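Long-range contacts in regulator of Ty1 transposition protein 107 (Saccharomyces cerevisiae, PDB 3T7K), which binds phosphorylated histone H2A through its C-terminal tandem BRCT repeats during DNA damage repair in yeast: residues Lys134-Ala139 / Leu239-Thr244; Glu41-Leu46 / Asp94-Ile99; Asn145-Ile150 / Ile201-Ser206. One frame throughout, in Å; residues are numbered along the deposited sequence.

The three contacts are divided between the two BRCT repeats of the tandem. Contact 2 closes first along the chain and packs helix 37-45 against helix 90-99 in the first repeat, whose parallel sheet runs from strand 48-50 to strand 85-87. Contacts 1 and 3 both belong to the second repeat, with contact 3 nested inside the loop that contact 1 closes; their centres lie about 20 Å apart, and helix 135-138 leads into strand 143-147. Contact 2 is on the opposite side of the chain's centre, about 39 Å from contact 1 and about 45 Å from contact 3, centre to centre. Contact 2 thus joins helices of one repeat and contacts 1 and 3 close parts of the other, in a tandem that binds phosphorylated H2A.

Contact 1: residues Lys134-Ala139 / Leu239-Thr244; sequences KVFERA and LNVDFT
Leu239 O takes a hydrogen bond from Arg138 NH2 at 2.8 Å and a weak one from a water, and this carbonyl ties the short helix 135-138 to the loop leaving helix 229-237 in the second BRCT repeat. Leu239 has left helical geometry with a positive phi of 41°, in a Schellman motif that ends that helix. The oxygen lies in the guanidinium plane, whereas the nitrogen stands 39° above the carbonyl plane. Val135 CA lies over one face of the guanidinium, toward its rim. A bend at chi3 (-74°) sets the direction of Arg138 NE, which gives its N-H to the same water at 2.6 Å; the water in turn donates to Asn240 OD1, so the guanidinium is held through both NE and NH2, while NH1 turns to Thr133. A second water donates to Val135 O and accepts from Val241 N, bridging the two backbones where no direct bond joins them. Lys134, just before the helix, makes a salt bridge with Glu81, in the sequence range of the first repeat.

The rest of the contact is mainly van der Waals packing. Val135 sets CG2 anti to its backbone N and presses it on the Leu239-Asn240 peptide, 3.4 Å from Asn240 N. Val241 CG2 touches both Ala139 CB, at a tight 3.5 Å, and Phe136 CD1, at 3.9 Å, the Phe136 and Val241 side chains crossing at about a right angle. Trp231 of helix 229-237 touches both Phe136 and Val241. Phe243 finishes the contact: Val241 CG1 lies 3.4 Å above the centre of one face of its ring, and Ala139 O meets the ring edge near its plane, 3.6 Å from Phe243 CZ.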
ATOM      1  N   LYS C 134     -13.083  -2.279   6.565  1.00 31.84           N
ATOM      2  CA  LYS C 134     -13.275  -3.712   6.769  1.00 31.63           C
ATOM      3  C   LYS C 134     -14.709  -3.991   7.233  1.00 29.86           C
ATOM      4  O   LYS C 134     -15.396  -3.100   7.695  1.00 32.57           O
ATOM      5  CB  LYS C 134     -12.280  -4.262   7.778  1.00 34.51           C
ATOM      6  CG  LYS C 134     -10.854  -4.012   7.431  1.00 32.29           C
ATOM      7  CD  LYS C 134     -10.457  -4.746   6.168  1.00 31.81           C
ATOM      8  CE  LYS C 134      -8.947  -4.657   5.998  1.00 35.67           C
ATOM      9  NZ  LYS C 134      -8.511  -5.092   4.654  1.00 37.14           N
ATOM     10  N   VAL C 135     -15.140  -5.236   7.095  1.00 29.64           N
ATOM     11  CA  VAL C 135     -16.543  -5.577   7.210  1.00 30.53           C
ATOM     12  C   VAL C 135     -17.059  -5.244   8.624  1.00 31.58           C
ATOM     13  O   VAL C 135     -18.120  -4.663   8.766  1.00 32.97           O
ATOM     14  CB  VAL C 135     -16.796  -7.061   6.839  1.00 30.67           C
ATOM     15  CG1 VAL C 135     -15.959  -7.979   7.713  1.00 29.40           C
ATOM     16  CG2 VAL C 135     -18.284  -7.411   6.948  1.00 31.84           C
ATOM     17  N   PHE C 136     -16.284  -5.560   9.655  1.00 29.86           N
ATOM     18  CA  PHE C 136     -16.737  -5.287  11.029  1.00 33.45           C
ATOM     19  C   PHE C 136     -16.554  -3.834  11.401  1.00 35.00           C
ATOM     20  O   PHE C 136     -17.294  -3.279  12.220  1.00 34.20           O
ATOM     21  CB  PHE C 136     -16.014  -6.172  12.018  1.00 27.56           C
ATOM     22  CG  PHE C 136     -16.343  -7.609  11.867  1.00 28.61           C
ATOM     23  CD1 PHE C 136     -17.622  -8.065  12.117  1.00 32.66           C
ATOM     24  CD2 PHE C 136     -15.382  -8.510  11.482  1.00 29.02           C
ATOM     25  CE1 PHE C 136     -17.929  -9.398  11.985  1.00 32.87           C
ATOM     26  CE2 PHE C 136     -15.682  -9.847  11.345  1.00 31.14           C
ATOM     27  CZ  PHE C 136     -16.961 -10.288  11.592  1.00 32.70           C
ATOM     28  N   GLU C 137     -15.559  -3.216  10.780  1.00 34.28           N
ATOM     29  CA  GLU C 137     -15.361  -1.800  10.945  1.00 30.85           C
ATOM     30  C   GLU C 137     -16.570  -1.049  10.402  1.00 35.90           C
ATOM     31  O   GLU C 137     -17.079  -0.132  11.053  1.00 36.99           O
ATOM     32  CB  GLU C 137     -14.078  -1.373  10.234  1.00 34.65           C
ATOM     33  CG  GLU C 137     -13.944   0.103  10.096  1.00 32.08           C
ATOM     34  CD  GLU C 137     -12.705   0.508   9.340  0.17 36.60           C
ATOM     35  OE1 GLU C 137     -12.042  -0.363   8.719  1.00 36.16           O
ATOM     36  OE2 GLU C 137     -12.404   1.712   9.379  1.00 41.43           O
ATOM     37  N   ARG C 138     -17.024  -1.438   9.209  1.00 35.35           N
ATOM     38  CA  ARG C 138     -18.272  -0.928   8.640  1.00 35.09           C
ATOM     39  C   ARG C 138     -19.473  -1.122   9.552  1.00 37.41           C
ATOM     40  O   ARG C 138     -20.429  -0.344   9.492  1.00 39.91           O
ATOM     41  CB  ARG C 138     -18.620  -1.657   7.339  1.00 36.08           C
ATOM     42  CG  ARG C 138     -17.893  -1.186   6.148  1.00 40.68           C
ATOM     43  CD  ARG C 138     -18.604  -1.573   4.856  1.00 40.34           C
ATOM     44  NE  ARG C 138     -18.495  -2.987   4.489  1.00 34.88           N
ATOM     45  CZ  ARG C 138     -17.374  -3.592   4.119  1.00 31.19           C
ATOM     46  NH1 ARG C 138     -16.219  -2.930   4.103  1.00 34.17           N
ATOM     47  NH2 ARG C 138     -17.403  -4.872   3.768  1.00 30.68           N
ATOM     48  N   ALA C 139     -19.461  -2.190  10.344  1.00 33.61           N
ATOM     49  CA  ALA C 139     -20.620  -2.549  11.160  1.00 36.97           C
ATOM     50  C   ALA C 139     -20.564  -1.921  12.539  1.00 38.19           C
ATOM     51  O   ALA C 139     -21.431  -2.171  13.380  1.00 37.10           O
ATOM     52  CB  ALA C 139     -20.728  -4.066  11.291  1.00 36.77           C
ATOM     53  N   LEU C 239     -19.053 -10.350   3.158  1.00 34.58           N
ATOM     54  CA  LEU C 239     -18.457  -9.041   3.430  1.00 33.91           C
ATOM     55  C   LEU C 239     -19.508  -7.999   3.833  1.00 36.08           C
ATOM     56  O   LEU C 239     -19.432  -6.827   3.454  1.00 34.10           O
ATOM     57  CB  LEU C 239     -17.625  -8.552   2.243  1.00 35.21           C
ATOM     58  CG  LEU C 239     -16.312  -9.327   2.118  1.00 36.09           C
ATOM     59  CD1 LEU C 239     -15.409  -8.728   1.034  1.00 34.18           C
ATOM     60  CD2 LEU C 239     -15.613  -9.321   3.452  1.00 26.75           C
ATOM     61  N   ASN C 240     -20.487  -8.435   4.621  1.00 32.48           N
ATOM     62  CA  ASN C 240     -21.494  -7.525   5.136  1.00 34.31           C
ATOM     63  C   ASN C 240     -22.070  -8.056   6.449  1.00 36.83           C
ATOM     64  O   ASN C 240     -22.390  -9.241   6.557  1.00 32.92           O
ATOM     65  CB  ASN C 240     -22.616  -7.362   4.124  1.00 34.71           C
ATOM     66  CG  ASN C 240     -23.705  -6.423   4.610  1.00 40.03           C
ATOM     67  OD1 ASN C 240     -23.442  -5.254   4.890  1.00 39.55           O
ATOM     68  ND2 ASN C 240     -24.937  -6.926   4.696  1.00 38.68           N
ATOM     69  N   VAL C 241     -22.166  -7.199   7.457  1.00 32.19           N
ATOM     70  CA  VAL C 241     -22.899  -7.571   8.662  1.00 32.73           C
ATOM     71  C   VAL C 241     -24.362  -7.235   8.452  1.00 33.25           C
ATOM     72  O   VAL C 241     -24.724  -6.070   8.315  1.00 31.98           O
ATOM     73  CB  VAL C 241     -22.385  -6.831   9.901  1.00 33.26           C
ATOM     74  CG1 VAL C 241     -23.369  -6.986  11.047  1.00 36.22           C
ATOM     75  CG2 VAL C 241     -21.025  -7.373  10.292  1.00 33.11           C
ATOM     76  N   ASP C 242     -25.210  -8.251   8.403  1.00 36.01           N
ATOM     77  CA  ASP C 242     -26.636  -8.002   8.249  1.00 37.91           C
ATOM     78  C   ASP C 242     -27.303  -8.019   9.623  1.00 39.39           C
ATOM     79  O   ASP C 242     -27.461  -9.076  10.227  1.00 37.55           O
ATOM     80  CB  ASP C 242     -27.255  -9.060   7.345  1.00 39.52           C
ATOM     81  CG  ASP C 242     -28.757  -8.934   7.243  1.00 46.92           C
ATOM     82  OD1 ASP C 242     -29.293  -7.813   7.452  1.00 45.73           O
ATOM     83  OD2 ASP C 242     -29.398  -9.969   6.953  1.00 49.72           O
ATOM     84  N   PHE C 243     -27.681  -6.845  10.112  1.00 37.97           N
ATOM     85  CA  PHE C 243     -28.212  -6.718  11.457  1.00 41.59           C
ATOM     86  C   PHE C 243     -29.685  -7.089  11.547  1.00 45.24           C
ATOM     87  O   PHE C 243     -30.243  -7.145  12.641  1.00 41.00           O
ATOM     88  CB  PHE C 243     -27.984  -5.310  12.003  1.00 37.52           C
ATOM     89  CG  PHE C 243     -26.597  -5.092  12.561  1.00 40.45           C
ATOM     90  CD1 PHE C 243     -26.180  -5.768  13.698  1.00 40.51           C
ATOM     91  CD2 PHE C 243     -25.718  -4.205  11.948  1.00 42.55           C
ATOM     92  CE1 PHE C 243     -24.910  -5.565  14.222  1.00 39.25           C
ATOM     93  CE2 PHE C 243     -24.447  -3.991  12.461  1.00 43.55           C
ATOM     94  CZ  PHE C 243     -24.044  -4.667  13.606  1.00 39.88           C
ATOM     95  N   THR C 244     -30.312  -7.347  10.403  1.00 43.15           N
ATOM     96  CA  THR C 244     -31.718  -7.731  10.390  1.00 46.76           C
ATOM     97  C   THR C 244     -31.834  -9.250  10.421  1.00 48.83           C
ATOM     98  O   THR C 244     -32.927  -9.791  10.524  1.00 49.03           O
ATOM     99  CB  THR C 244     -32.473  -7.199   9.150  1.00 47.64           C
ATOM    100  OG1 THR C 244     -32.030  -7.901   7.984  1.00 47.33           O
ATOM    101  CG2 THR C 244     -32.251  -5.704   8.961  1.00 46.79           C
TER
HETATM  102  O   HOH W   1     -20.777  -4.801   7.466  1.00 36.92           O
HETATM  103  O   HOH W   2     -20.940  -3.900   4.211  1.00 42.26           O

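Contact 2: residues Glu41-Leu46 / Asp94-Ile99; sequences EILNQL and DLLKQI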
ATOM      1  N   GLU C  41      10.078 -22.364  -9.658  1.00 50.72           N
ATOM      2  CA  GLU C  41      10.850 -21.365 -10.381  1.00 48.15           C
ATOM      3  C   GLU C  41      10.147 -20.905 -11.672  1.00 45.89           C
ATOM      4  O   GLU C  41      10.237 -19.737 -12.057  1.00 46.20           O
ATOM      5  CB  GLU C  41      12.248 -21.903 -10.694  1.00 51.41           C
ATOM      6  CG  GLU C  41      13.151 -20.849 -11.259  0.80 54.43           C
ATOM      7  OE1 GLU C  41      13.119 -19.514  -9.294  0.49 58.57           O
ATOM      8  OE2 GLU C  41      12.712 -18.514 -11.206  0.62 55.57           O
ATOM      9  N   ILE C  42       9.447 -21.829 -12.328  1.00 45.04           N
ATOM     10  CA  ILE C  42       8.611 -21.501 -13.476  1.00 44.75           C
ATOM     11  C   ILE C  42       7.549 -20.469 -13.100  1.00 45.85           C
ATOM     12  O   ILE C  42       7.434 -19.429 -13.747  1.00 43.33           O
ATOM     13  CB  ILE C  42       7.902 -22.748 -14.043  1.00 47.10           C
ATOM     14  CG1 ILE C  42       8.909 -23.723 -14.659  1.00 51.50           C
ATOM     15  CG2 ILE C  42       6.891 -22.357 -15.096  1.00 48.61           C
ATOM     16  CD1 ILE C  42       8.242 -24.947 -15.282  1.00 52.33           C
ATOM     17  N   LEU C  43       6.765 -20.764 -12.060  1.00 46.01           N
ATOM     18  CA  LEU C  43       5.709 -19.859 -11.606  1.00 41.91           C
ATOM     19  C   LEU C  43       6.204 -18.437 -11.402  1.00 41.00           C
ATOM     20  O   LEU C  43       5.564 -17.480 -11.861  1.00 38.17           O
ATOM     21  CB  LEU C  43       5.065 -20.385 -10.314  1.00 41.75           C
ATOM     22  CG  LEU C  43       4.343 -21.709 -10.518  1.00 42.86           C
ATOM     23  CD1 LEU C  43       3.777 -22.250  -9.209  1.00 49.76           C
ATOM     24  CD2 LEU C  43       3.243 -21.533 -11.543  1.00 41.59           C
ATOM     25  N   ASN C  44       7.333 -18.285 -10.713  1.00 39.35           N
ATOM     26  CA  ASN C  44       7.871 -16.947 -10.471  1.00 43.04           C
ATOM     27  C   ASN C  44       8.234 -16.270 -11.784  1.00 40.27           C
ATOM     28  O   ASN C  44       8.041 -15.062 -11.953  1.00 40.74           O
ATOM     29  CB  ASN C  44       9.089 -17.010  -9.553  1.00 42.81           C
ATOM     30  CG  ASN C  44       8.918 -18.023  -8.432  1.00 54.39           C
ATOM     31  OD1 ASN C  44       9.617 -19.040  -8.394  1.00 55.78           O
ATOM     32  ND2 ASN C  44       7.978 -17.752  -7.507  1.00 48.75           N
ATOM     33  N   GLN C  45       8.738 -17.047 -12.730  1.00 41.22           N
ATOM     34  CA  GLN C  45       9.046 -16.481 -14.042  1.00 42.16           C
ATOM     35  C   GLN C  45       7.781 -15.995 -14.737  1.00 42.23           C
ATOM     36  O   GLN C  45       7.841 -15.121 -15.592  1.00 43.15           O
ATOM     37  CB  GLN C  45       9.788 -17.494 -14.914  1.00 42.76           C
ATOM     38  CG  GLN C  45      11.264 -17.647 -14.540  1.00 52.16           C
ATOM     39  CD  GLN C  45      11.920 -16.315 -14.208  1.00 53.39           C
ATOM     40  OE1 GLN C  45      11.934 -15.393 -15.026  0.45 47.43           O
ATOM     41  NE2 GLN C  45      12.453 -16.205 -12.993  0.43 51.14           N
ATOM     42  N   LEU C  46       6.635 -16.553 -14.349  1.00 42.48           N
ATOM     43  CA  LEU C  46       5.358 -16.163 -14.929  1.00 38.57           C
ATOM     44  C   LEU C  46       4.614 -15.176 -14.036  1.00 40.30           C
ATOM     45  O   LEU C  46       3.421 -14.947 -14.221  1.00 40.76           O
ATOM     46  CB  LEU C  46       4.479 -17.390 -15.200  1.00 41.68           C
ATOM     47  CG  LEU C  46       5.060 -18.430 -16.169  1.00 43.05           C
ATOM     48  CD1 LEU C  46       4.220 -19.708 -16.197  1.00 47.88           C
ATOM     49  CD2 LEU C  46       5.157 -17.872 -17.553  1.00 44.68           C
ATOM     50  N   ASP C  94      -3.344 -26.826 -14.784  1.00 48.03           N
ATOM     51  CA  ASP C  94      -3.392 -26.664 -16.235  1.00 50.67           C
ATOM     52  C   ASP C  94      -2.193 -25.891 -16.755  1.00 47.93           C
ATOM     53  O   ASP C  94      -1.652 -26.203 -17.818  1.00 50.82           O
ATOM     54  CB  ASP C  94      -4.673 -25.958 -16.651  1.00 50.13           C
ATOM     55  CG  ASP C  94      -5.891 -26.818 -16.438  1.00 53.69           C
ATOM     56  OD1 ASP C  94      -5.703 -28.008 -16.105  1.00 50.61           O
ATOM     57  OD2 ASP C  94      -7.026 -26.312 -16.616  1.00 56.18           O
ATOM     58  N   LEU C  95      -1.790 -24.886 -15.986  1.00 47.14           N
ATOM     59  CA  LEU C  95      -0.664 -24.041 -16.335  1.00 45.17           C
ATOM     60  C   LEU C  95       0.605 -24.862 -16.465  1.00 49.53           C
ATOM     61  O   LEU C  95       1.268 -24.852 -17.513  1.00 48.61           O
ATOM     62  CB  LEU C  95      -0.482 -22.950 -15.287  1.00 42.61           C
ATOM     63  CG  LEU C  95       0.607 -21.923 -15.566  1.00 43.34           C
ATOM     64  CD1 LEU C  95       0.565 -21.473 -17.028  1.00 40.60           C
ATOM     65  CD2 LEU C  95       0.454 -20.745 -14.619  1.00 40.20           C
ATOM     66  N   LEU C  96       0.954 -25.567 -15.399  1.00 47.82           N
ATOM     67  CA  LEU C  96       2.156 -26.398 -15.416  1.00 48.12           C
ATOM     68  C   LEU C  96       2.092 -27.525 -16.455  1.00 49.32           C
ATOM     69  O   LEU C  96       3.093 -27.847 -17.081  1.00 52.82           O
ATOM     70  CB  LEU C  96       2.477 -26.932 -14.020  1.00 49.41           C
ATOM     71  CG  LEU C  96       2.948 -25.865 -13.024  1.00 47.21           C
ATOM     72  CD1 LEU C  96       3.150 -26.446 -11.636  1.00 50.93           C
ATOM     73  CD2 LEU C  96       4.216 -25.191 -13.510  1.00 45.43           C
ATOM     74  N   LYS C  97       0.913 -28.106 -16.649  1.00 47.73           N
ATOM     75  CA  LYS C  97       0.717 -29.121 -17.681  1.00 52.70           C
ATOM     76  C   LYS C  97       1.175 -28.581 -19.036  1.00 55.30           C
ATOM     77  O   LYS C  97       2.017 -29.178 -19.714  1.00 56.68           O
ATOM     78  CB  LYS C  97      -0.760 -29.523 -17.745  1.00 54.40           C
ATOM     79  CG  LYS C  97      -1.109 -30.646 -18.721  0.48 57.73           C
ATOM     80  CD  LYS C  97      -2.494 -31.221 -18.395  0.78 62.14           C
ATOM     81  CE  LYS C  97      -3.162 -31.870 -19.605  0.35 64.87           C
ATOM     82  NZ  LYS C  97      -2.581 -33.195 -19.959  1.00 69.54           N
ATOM     83  N   GLN C  98       0.623 -27.434 -19.413  1.00 56.35           N
ATOM     84  CA  GLN C  98       0.959 -26.774 -20.671  1.00 53.30           C
ATOM     85  C   GLN C  98       2.446 -26.433 -20.749  1.00 52.21           C
ATOM     86  O   GLN C  98       3.082 -26.618 -21.786  1.00 55.48           O
ATOM     87  CB  GLN C  98       0.124 -25.501 -20.817  1.00 54.73           C
ATOM     88  CG  GLN C  98      -0.085 -25.034 -22.236  1.00 56.38           C
ATOM     89  CD  GLN C  98      -1.061 -23.880 -22.305  1.00 54.48           C
ATOM     90  OE1 GLN C  98      -0.693 -22.729 -22.066  1.00 49.72           O
ATOM     91  NE2 GLN C  98      -2.321 -24.186 -22.615  1.00 51.23           N
ATOM     92  N   ILE C  99       2.998 -25.928 -19.655  1.00 49.35           N
ATOM     93  CA  ILE C  99       4.395 -25.532 -19.627  1.00 47.60           C
ATOM     94  C   ILE C  99       5.330 -26.723 -19.836  1.00 58.46           C
ATOM     95  O   ILE C  99       6.417 -26.574 -20.406  1.00 55.46           O
ATOM     96  CB  ILE C  99       4.739 -24.817 -18.315  1.00 49.16           C
ATOM     97  CG1 ILE C  99       3.977 -23.490 -18.231  1.00 52.15           C
ATOM     98  CG2 ILE C  99       6.243 -24.617 -18.176  1.00 49.69           C
ATOM     99  CD1 ILE C  99       4.857 -22.264 -18.281  1.00 52.88           C
TER
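Ile42 and Ile99 slide past each other in opposite directions where helix 37-45 crosses helix 90-99 in the first BRCT repeat. The axes of the segments pass 11.4 Å apart at 99°, nearly perpendicular, and the gap is filled by branched aliphatic side chains. Ile42 CD1 reaches Ile99 CG2 at 3.5 Å, while Ile42 CG2 lies beside Ile99 CD1. Leu46, the first residue beyond its helix, meets Ile99 tip to tip, Leu46 CD1 standing a tight 3.4 Å from Ile99 CD1. The same Leu46 methyl also faces Leu95 CD1, again tip to tip, at 4.1 Å. On the remaining flank Leu43 CD2 touches both Leu95 CD2 and Leu96 CD2, and Leu96 CD2 also approaches Ile42 CG2 at 4.2 Å.

Helix 8-13 adds Ile11 and Leu12 to the surroundings of Ile99, and Ile48 of strand 48-50 touches both Leu43 and Leu95. An alanine in place of Ile99 lacks CG1, CG2 and CD1 and would probably leave a gap facing the methyls of Ile42 and Leu46. No hydrogen bond joins the two segments, so their cohesion rests on the fit of methyl groups and on the exclusion of water from a largely buried interface.

Contact 3: residues Asn145-Ile150 / Ile201-Ser206; sequences NLVNDI and IVTKAS
Leu146 and Ile201 form the tight end of this contact, as neighbours on the parallel strands 143-147 and 198-201 at the middle of the second BRCT repeat's sheet. Two backbone bonds flank the pair: Ile201 N gives to Asn145 O at 2.8 Å, and Val147 N gives to Ile201 O at 3.2 Å. Leu146 carries its CG anti to the backbone N (chi1 -176°), and a chi2 of 64° then directs CD1 against the Ile201 side chain, a close 3.4 Å from Ile201 CB. Ile150 CD1 comes to Ile201 CG2 at 3.9 Å. Helix 154-163 packs over this face, Ile157 touching Leu146 and Ile150 while Leu161 touches Ile201.

On the other face Val147 CG1 meets Val202 CG1 at 3.9 Å, and Phe211 and Val208 of helix 205-218 rest on Val147 and Val202 respectively. The Asn145 side chain finds its polar partners outside the two segments, OD1 accepting from Asn170 ND2.

The packing thins beyond the strand ends, where Val147 to Ile150 form a type I turn and Asp149 and Lys204 are exposed. There Thr203 OG1 donates to Asp149 OD2 across 3.2 Å, from 48° above the carboxylate plane, and Gln207 NE2 adds a weak bond to that oxygen. Lys204 NZ stays 5.9 Å from Asp149 OD1, too distant for a salt bridge. The chemistry therefore changes along the contact: backbone bonds and aliphatic packing fix the strand pair, whereas one hydroxyl-carboxylate hydrogen bond, with light packing of Val147 and Ile150 on Thr203, links the turn to the residues leading into helix 205-218.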
ATOM      1  N   ASN C 145     -15.728  -9.279  22.994  1.00 35.30           N
ATOM      2  CA  ASN C 145     -15.335 -10.241  23.985  1.00 33.38           C
ATOM      3  C   ASN C 145     -15.566 -11.600  23.394  1.00 35.92           C
ATOM      4  O   ASN C 145     -16.612 -11.851  22.803  1.00 38.01           O
ATOM      5  CB  ASN C 145     -16.205 -10.084  25.248  1.00 34.48           C
ATOM      6  CG  ASN C 145     -16.145  -8.694  25.813  1.00 31.22           C
ATOM      7  OD1 ASN C 145     -15.364  -8.413  26.724  1.00 38.52           O
ATOM      8  ND2 ASN C 145     -16.947  -7.802  25.261  1.00 30.65           N
ATOM      9  N   LEU C 146     -14.603 -12.488  23.591  1.00 35.04           N
ATOM     10  CA  LEU C 146     -14.635 -13.808  23.003  1.00 37.06           C
ATOM     11  C   LEU C 146     -14.409 -14.799  24.127  1.00 41.23           C
ATOM     12  O   LEU C 146     -13.486 -14.628  24.917  1.00 40.19           O
ATOM     13  CB  LEU C 146     -13.507 -13.909  21.963  1.00 37.69           C
ATOM     14  CG  LEU C 146     -13.357 -15.163  21.106  1.00 40.79           C
ATOM     15  CD1 LEU C 146     -14.561 -15.340  20.215  1.00 38.98           C
ATOM     16  CD2 LEU C 146     -12.090 -15.065  20.260  1.00 43.77           C
ATOM     17  N   VAL C 147     -15.253 -15.823  24.210  1.00 36.91           N
ATOM     18  CA  VAL C 147     -15.080 -16.845  25.217  1.00 43.37           C
ATOM     19  C   VAL C 147     -13.861 -17.684  24.886  1.00 48.94           C
ATOM     20  O   VAL C 147     -13.583 -17.976  23.713  1.00 47.18           O
ATOM     21  CB  VAL C 147     -16.318 -17.754  25.354  1.00 45.61           C
ATOM     22  CG1 VAL C 147     -17.482 -16.968  25.905  1.00 41.15           C
ATOM     23  CG2 VAL C 147     -16.668 -18.397  24.017  1.00 44.95           C
ATOM     24  N   ASN C 148     -13.134 -18.054  25.934  1.00 47.73           N
ATOM     25  CA  ASN C 148     -11.869 -18.764  25.800  1.00 48.81           C
ATOM     26  C   ASN C 148     -12.024 -20.141  25.186  1.00 47.78           C
ATOM     27  O   ASN C 148     -11.068 -20.683  24.643  1.00 52.00           O
ATOM     28  CB  ASN C 148     -11.176 -18.891  27.163  1.00 50.97           C
ATOM     29  CG  ASN C 148      -9.680 -19.119  27.035  0.30 50.76           C
ATOM     30  OD1 ASN C 148      -9.162 -19.271  25.933  0.68 50.32           O
ATOM     31  ND2 ASN C 148      -8.979 -19.143  28.165  0.62 52.77           N
ATOM     32  N   ASP C 149     -13.221 -20.708  25.271  1.00 44.74           N
ATOM     33  CA  ASP C 149     -13.452 -22.061  24.767  1.00 51.30           C
ATOM     34  C   ASP C 149     -14.023 -22.089  23.353  1.00 52.25           C
ATOM     35  O   ASP C 149     -14.708 -23.040  22.971  1.00 52.92           O
ATOM     36  CB  ASP C 149     -14.367 -22.851  25.714  1.00 49.29           C
ATOM     37  CG  ASP C 149     -15.806 -22.371  25.679  1.00 59.17           C
ATOM     38  OD1 ASP C 149     -16.640 -22.945  26.418  1.00 61.59           O
ATOM     39  OD2 ASP C 149     -16.108 -21.419  24.926  1.00 56.32           O
ATOM     40  N   ILE C 150     -13.758 -21.039  22.584  1.00 51.08           N
ATOM     41  CA  ILE C 150     -14.233 -20.987  21.211  1.00 52.63           C
ATOM     42  C   ILE C 150     -13.451 -21.991  20.365  1.00 52.13           C
ATOM     43  O   ILE C 150     -12.224 -22.021  20.407  1.00 55.12           O
ATOM     44  CB  ILE C 150     -14.122 -19.555  20.617  1.00 50.50           C
ATOM     45  CG1 ILE C 150     -14.989 -19.421  19.362  1.00 47.68           C
ATOM     46  CG2 ILE C 150     -12.664 -19.178  20.349  1.00 46.32           C
ATOM     47  CD1 ILE C 150     -16.478 -19.175  19.630  1.00 50.54           C
ATOM     48  N   ILE C 201     -18.910 -13.016  21.692  1.00 27.86           N
ATOM     49  CA  ILE C 201     -18.998 -14.167  20.826  1.00 33.33           C
ATOM     50  C   ILE C 201     -18.939 -15.326  21.774  1.00 36.66           C
ATOM     51  O   ILE C 201     -18.037 -15.403  22.600  1.00 35.46           O
ATOM     52  CB  ILE C 201     -17.803 -14.254  19.868  1.00 34.25           C
ATOM     53  CG1 ILE C 201     -17.797 -13.048  18.931  1.00 32.93           C
ATOM     54  CG2 ILE C 201     -17.870 -15.540  19.066  1.00 37.80           C
ATOM     55  CD1 ILE C 201     -16.574 -12.993  17.993  1.00 35.81           C
ATOM     56  N   VAL C 202     -19.917 -16.214  21.687  1.00 36.88           N
ATOM     57  CA  VAL C 202     -20.038 -17.260  22.679  1.00 42.82           C
ATOM     58  C   VAL C 202     -20.252 -18.608  22.034  1.00 45.37           C
ATOM     59  O   VAL C 202     -20.511 -18.698  20.835  1.00 43.97           O
ATOM     60  CB  VAL C 202     -21.189 -16.965  23.686  1.00 37.38           C
ATOM     61  CG1 VAL C 202     -20.898 -15.684  24.456  1.00 38.63           C
ATOM     62  CG2 VAL C 202     -22.521 -16.881  22.972  1.00 33.19           C
ATOM     63  N   THR C 203     -20.130 -19.646  22.854  1.00 47.37           N
ATOM     64  CA  THR C 203     -20.321 -21.032  22.451  1.00 53.65           C
ATOM     65  C   THR C 203     -21.612 -21.628  23.032  1.00 54.29           C
ATOM     66  O   THR C 203     -22.375 -22.280  22.320  1.00 58.56           O
ATOM     67  CB  THR C 203     -19.137 -21.899  22.933  1.00 55.45           C
ATOM     68  OG1 THR C 203     -17.938 -21.508  22.246  1.00 53.91           O
ATOM     69  CG2 THR C 203     -19.415 -23.373  22.683  1.00 58.77           C
ATOM     70  N   LYS C 204     -21.862 -21.390  24.320  1.00 50.45           N
ATOM     71  CA  LYS C 204     -22.934 -22.092  25.031  1.00 56.26           C
ATOM     72  C   LYS C 204     -24.079 -21.189  25.493  1.00 56.58           C
ATOM     73  O   LYS C 204     -23.872 -20.016  25.800  1.00 54.36           O
ATOM     74  CB  LYS C 204     -22.374 -22.812  26.261  1.00 53.55           C
ATOM     75  CG  LYS C 204     -21.270 -23.810  25.985  1.00 57.32           C
ATOM     76  CD  LYS C 204     -20.630 -24.270  27.299  0.97 60.41           C
ATOM     77  CE  LYS C 204     -21.691 -24.702  28.298  0.70 60.69           C
ATOM     78  NZ  LYS C 204     -21.132 -25.036  29.640  0.73 63.85           N
ATOM     79  N   ALA C 205     -25.279 -21.759  25.571  1.00 55.12           N
ATOM     80  CA  ALA C 205     -26.418 -21.064  26.148  1.00 54.08           C
ATOM     81  C   ALA C 205     -26.107 -20.761  27.610  1.00 53.78           C
ATOM     82  O   ALA C 205     -26.611 -19.793  28.182  1.00 54.92           O
ATOM     83  CB  ALA C 205     -27.668 -21.912  26.036  1.00 58.57           C
ATOM     84  N   SER C 206     -25.265 -21.594  28.206  1.00 53.32           N
ATOM     85  CA  SER C 206     -24.853 -21.402  29.590  1.00 55.65           C
ATOM     86  C   SER C 206     -24.111 -20.083  29.732  1.00 56.02           C
ATOM     87  O   SER C 206     -24.010 -19.524  30.830  1.00 53.69           O
ATOM     88  CB  SER C 206     -23.938 -22.546  30.034  1.00 59.27           C
ATOM     89  OG  SER C 206     -22.571 -22.166  29.993  1.00 55.18           O
TER